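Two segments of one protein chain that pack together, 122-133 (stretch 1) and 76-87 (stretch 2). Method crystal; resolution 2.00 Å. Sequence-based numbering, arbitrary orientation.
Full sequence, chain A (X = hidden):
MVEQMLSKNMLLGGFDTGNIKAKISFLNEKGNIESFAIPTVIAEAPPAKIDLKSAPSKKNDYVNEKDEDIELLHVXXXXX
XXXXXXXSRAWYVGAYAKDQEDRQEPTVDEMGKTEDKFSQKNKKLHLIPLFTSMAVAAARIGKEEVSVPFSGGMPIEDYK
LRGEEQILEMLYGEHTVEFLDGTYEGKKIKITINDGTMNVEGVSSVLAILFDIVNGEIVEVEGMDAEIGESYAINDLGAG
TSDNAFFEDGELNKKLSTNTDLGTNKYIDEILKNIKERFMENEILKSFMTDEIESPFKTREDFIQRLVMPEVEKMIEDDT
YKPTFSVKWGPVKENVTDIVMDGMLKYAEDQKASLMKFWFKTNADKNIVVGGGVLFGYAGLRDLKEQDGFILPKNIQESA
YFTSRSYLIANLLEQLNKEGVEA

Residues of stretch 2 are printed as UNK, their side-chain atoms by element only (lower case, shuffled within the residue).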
# COMPACT_ATOMS: atom_id res chain seq x y z
N ASN A 122 -9.24 -15.20 14.95
CA ASN A 122 -8.41 -14.39 14.06
C ASN A 122 -8.37 -12.90 14.37
O ASN A 122 -7.43 -12.20 13.95
CB ASN A 122 -8.89 -14.55 12.61
CG ASN A 122 -8.60 -15.93 12.04
OD1 ASN A 122 -7.67 -16.61 12.47
ND2 ASN A 122 -9.39 -16.34 11.05
N LYS A 123 -9.38 -12.40 15.08
CA LYS A 123 -9.61 -10.96 15.15
C LYS A 123 -8.42 -10.19 15.73
O LYS A 123 -8.12 -9.10 15.25
CB LYS A 123 -10.87 -10.64 15.95
CG LYS A 123 -10.79 -11.03 17.42
CD LYS A 123 -12.08 -10.70 18.16
CE LYS A 123 -11.94 -10.98 19.65
NZ LYS A 123 -13.08 -10.44 20.42
N LYS A 124 -7.74 -10.75 16.74
CA LYS A 124 -6.64 -10.01 17.33
C LYS A 124 -5.49 -9.80 16.33
O LYS A 124 -4.82 -8.77 16.38
CB LYS A 124 -6.14 -10.68 18.61
CG LYS A 124 -5.11 -11.78 18.45
CD LYS A 124 -4.71 -12.33 19.84
CE LYS A 124 -3.73 -13.49 19.72
NZ LYS A 124 -4.27 -14.63 18.94
N LEU A 125 -5.30 -10.73 15.40
CA LEU A 125 -4.28 -10.56 14.34
C LEU A 125 -4.48 -9.25 13.56
O LEU A 125 -3.51 -8.64 13.11
CB LEU A 125 -4.31 -11.71 13.34
CG LEU A 125 -4.07 -13.14 13.82
CD1 LEU A 125 -4.24 -14.13 12.65
CD2 LEU A 125 -2.69 -13.27 14.45
N HIS A 126 -5.73 -8.86 13.37
CA HIS A 126 -6.06 -7.73 12.51
C HIS A 126 -6.40 -6.48 13.30
O HIS A 126 -6.12 -5.38 12.84
CB HIS A 126 -7.20 -8.12 11.56
CG HIS A 126 -6.83 -9.25 10.65
ND1 HIS A 126 -6.05 -9.07 9.52
CD2 HIS A 126 -7.07 -10.58 10.73
CE1 HIS A 126 -5.85 -10.24 8.94
NE2 HIS A 126 -6.45 -11.17 9.65
N LEU A 127 -6.97 -6.64 14.50
CA LEU A 127 -7.28 -5.47 15.32
C LEU A 127 -6.03 -4.78 15.87
O LEU A 127 -5.94 -3.54 15.89
CB LEU A 127 -8.20 -5.84 16.47
CG LEU A 127 -9.62 -6.22 16.07
CD1 LEU A 127 -10.39 -6.77 17.27
CD2 LEU A 127 -10.35 -5.03 15.45
N ILE A 128 -5.07 -5.58 16.32
CA ILE A 128 -3.88 -5.00 16.93
C ILE A 128 -3.11 -4.11 15.93
O ILE A 128 -2.78 -2.98 16.26
CB ILE A 128 -2.99 -6.10 17.55
CG1 ILE A 128 -3.66 -6.61 18.84
CG2 ILE A 128 -1.60 -5.55 17.84
CD1 ILE A 128 -3.01 -7.83 19.49
N PRO A 129 -2.86 -4.60 14.70
CA PRO A 129 -2.22 -3.68 13.75
C PRO A 129 -3.11 -2.50 13.35
O PRO A 129 -2.58 -1.41 13.12
CB PRO A 129 -1.93 -4.57 12.54
CG PRO A 129 -1.80 -5.95 13.15
CD PRO A 129 -2.87 -5.97 14.19
N LEU A 130 -4.41 -2.69 13.29
CA LEU A 130 -5.31 -1.58 12.96
C LEU A 130 -5.24 -0.49 14.02
O LEU A 130 -5.02 0.68 13.71
CB LEU A 130 -6.76 -2.09 12.80
CG LEU A 130 -7.88 -1.05 12.88
CD1 LEU A 130 -7.97 -0.22 11.57
CD2 LEU A 130 -9.21 -1.68 13.19
N PHE A 131 -5.41 -0.86 15.29
CA PHE A 131 -5.38 0.13 16.38
C PHE A 131 -4.01 0.77 16.47
O PHE A 131 -3.90 1.97 16.74
CB PHE A 131 -5.74 -0.51 17.72
CG PHE A 131 -7.19 -0.87 17.84
CD1 PHE A 131 -8.16 -0.11 17.23
CD2 PHE A 131 -7.58 -1.99 18.56
CE1 PHE A 131 -9.51 -0.44 17.34
CE2 PHE A 131 -8.92 -2.33 18.67
CZ PHE A 131 -9.89 -1.56 18.07
N THR A 132 -2.98 -0.02 16.24
CA THR A 132 -1.62 0.49 16.26
C THR A 132 -1.42 1.52 15.16
O THR A 132 -0.77 2.56 15.38
CB THR A 132 -0.59 -0.65 16.12
OG1 THR A 132 -0.71 -1.53 17.24
CG2 THR A 132 0.83 -0.09 16.08
N SER A 133 -1.99 1.26 13.98
CA SER A 133 -1.84 2.21 12.87
C SER A 133 -2.52 3.54 13.22
O SER A 133 -1.96 4.62 12.96
CB SER A 133 -2.40 1.63 11.56
OG SER A 133 -3.83 1.69 11.53
N UNK A 76 0.99 -1.64 24.37
CA UNK A 76 -0.07 -2.18 25.19
C UNK A 76 -1.40 -1.63 24.69
O UNK A 76 -1.61 -0.41 24.67
n UNK A 76 -1.08 -3.73 30.57
n UNK A 76 -2.09 -4.22 28.56
c UNK A 76 -0.99 -2.27 27.55
n UNK A 76 -3.19 -4.61 30.53
c UNK A 76 -0.96 -3.77 27.75
c UNK A 76 -2.12 -4.18 29.89
c UNK A 76 0.14 -1.83 26.66
N UNK A 77 -2.31 -2.51 24.29
CA UNK A 77 -3.60 -2.09 23.75
C UNK A 77 -4.75 -2.55 24.63
O UNK A 77 -5.00 -3.75 24.78
c UNK A 77 -3.81 -2.59 22.33
c UNK A 77 -2.74 -1.99 21.42
c UNK A 77 -5.23 -2.26 21.84
c UNK A 77 -2.78 -2.49 19.98
N UNK A 78 -5.45 -1.58 25.21
CA UNK A 78 -6.65 -1.80 26.01
C UNK A 78 -7.92 -1.52 25.21
O UNK A 78 -8.22 -0.37 24.91
c UNK A 78 -4.91 -2.27 28.46
c UNK A 78 -6.66 -0.90 27.26
c UNK A 78 -7.78 -1.31 28.22
c UNK A 78 -5.29 -0.92 27.94
N UNK A 79 -8.66 -2.57 24.89
CA UNK A 79 -9.84 -2.46 24.04
C UNK A 79 -10.81 -3.61 24.30
O UNK A 79 -10.39 -4.75 24.46
o UNK A 79 -10.53 -2.58 21.68
c UNK A 79 -9.42 -2.44 22.56
N UNK A 80 -12.11 -3.31 24.31
CA UNK A 80 -13.12 -4.37 24.41
C UNK A 80 -13.33 -5.12 23.10
O UNK A 80 -14.02 -6.14 23.07
n UNK A 80 -15.13 -2.22 26.60
c UNK A 80 -14.36 -3.25 26.32
o UNK A 80 -13.59 -3.76 27.15
c UNK A 80 -14.45 -3.80 24.91
N UNK A 81 -12.70 -4.65 22.03
CA UNK A 81 -12.64 -5.40 20.78
C UNK A 81 -11.71 -6.61 20.89
O UNK A 81 -11.84 -7.57 20.14
o UNK A 81 -12.85 -3.27 19.67
c UNK A 81 -12.15 -4.49 19.63
N UNK A 82 -10.74 -6.54 21.80
CA UNK A 82 -9.84 -7.67 22.09
C UNK A 82 -10.38 -8.51 23.24
O UNK A 82 -11.04 -7.99 24.14
c UNK A 82 -7.44 -7.26 20.17
c UNK A 82 -8.44 -7.18 22.44
c UNK A 82 -6.34 -5.92 21.98
c UNK A 82 -7.66 -6.40 21.39
N UNK A 83 -10.08 -9.80 23.24
CA UNK A 83 -10.52 -10.66 24.34
C UNK A 83 -9.68 -10.33 25.60
O UNK A 83 -8.70 -9.59 25.49
c UNK A 83 -10.43 -12.15 23.95
c UNK A 83 -9.04 -12.78 24.19
o UNK A 83 -8.99 -14.01 24.39
o UNK A 83 -8.01 -12.08 24.15
N UNK A 84 -10.07 -10.84 26.76
CA UNK A 84 -9.35 -10.54 28.00
C UNK A 84 -7.84 -10.80 27.98
O UNK A 84 -7.06 -10.00 28.51
N UNK A 85 -7.42 -11.89 27.36
CA UNK A 85 -6.01 -12.28 27.35
C UNK A 85 -5.11 -11.36 26.53
O UNK A 85 -4.03 -10.96 26.98
o UNK A 85 -3.98 -14.59 27.97
c UNK A 85 -5.85 -13.70 26.82
c UNK A 85 -4.42 -14.17 26.87
o UNK A 85 -3.74 -14.08 25.83
N UNK A 86 -5.54 -11.07 25.30
CA UNK A 86 -4.80 -10.18 24.42
C UNK A 86 -4.78 -8.80 25.04
O UNK A 86 -3.76 -8.10 25.00
c UNK A 86 -5.44 -10.14 23.03
N UNK A 87 -5.91 -8.43 25.63
CA UNK A 87 -6.08 -7.12 26.26
C UNK A 87 -5.13 -6.93 27.46
O UNK A 87 -4.72 -5.81 27.76
c UNK A 87 -9.45 -5.49 27.38
n UNK A 87 -10.08 -6.60 28.10
c UNK A 87 -11.13 -7.28 27.65
c UNK A 87 -7.55 -6.96 26.67
c UNK A 87 -7.94 -5.63 27.26
n UNK A 87 -11.64 -8.27 28.37
n UNK A 87 -11.68 -6.98 26.49
O HOH W 1 -13.82 -8.75 22.75

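Position 76 carries three carbons, a nitrogen, and a carbon bearing two further nitrogens, a guanidinium that identifies R76. Its CD, the carbon bonded to NE, comes no nearer than 9.4 Å to I128 CD1.

Position 77 has four carbons, forked at the first, with one arm two carbons long. That beta-branched pattern gives I77, in rotamer m,t. Its CA-to-CB bond points toward the helix: CD1 lies 3.9 Å from I128 CG2 and 3.6 Å from T132 OG1, while CG2 is 4.0 Å from F131 CD2.

Position 78 repeats the count and fork, so it is I78. The CB of I78 lies 8.8 Å from F131 CD2, so the side chain is out of reach of the helix.

Position 79 has one carbon and one oxygen. The lack of a second carbon excludes threonine and the oxygen excludes alanine, leaving S79. Its OG is 3.4 Å from F131 CE2, oblique to the ring.

Position 80 shows two carbons, the second carrying one oxygen and one nitrogen: a short amide, N80. Its CA-to-CB bond points away from stretch 1.

Position 81 again has one carbon and one oxygen, hence S81. Its OG approaches F131 CZ at 3.8 Å, at the ring edge and near the ring plane, and its CB is 3.7 Å from L127 CD1. The S81 N to S79 OG hydrogen bond (3.0 Å) ties the two serines together within the type I turn running from S79 to the next position.

Position 82 has four carbons forked at the second, which distinguishes L82 from the two isoleucines. Its CA-to-CB bond points sideways, but the chain end comes nearer: CD2 lies 4.0 Å from both K124 CB and L127 CB, and 4.1 Å from I128 CG1.

Position 83 has two carbons, the second carrying two oxygens, a carboxylate one methylene from CA: D83. Its OD1 accepts from the backbone N of residue 86 at 2.9 Å, capping the helix that begins at 84.

Position 84 has no side-chain atoms and is therefore G84.

Position 85 repeats the short carboxylate, D85, which makes no contact with stretch 1.

Position 86 has a single carbon, giving A86; its CB meets K124 CD at 3.9 Å.

Position 87 has the same guanidinium composition as 76, so it is R87. NH1 donates to S79 O at 3.3 Å, bracing stretch 2 internally.

The contact buries 495 Å², with the helix and strand axes crossing at 105° and 9.9 Å apart at closest approach. Apolar packing of I77 and L82 against L127, I128 and F131 supplies much of it. At the N-terminal part of the helix, K123 reaches across with chi2 to chi4 all t, and its NZ donates to S81 O at 3.1 Å, the sole direct hydrogen bond between the stretches. Water 1 accepts from K123 NZ (3.0 Å) and donates to N80 O (2.6 Å), extending this polar link along the turn.

Stretch 2 76-87: RIISNSLDGDAR
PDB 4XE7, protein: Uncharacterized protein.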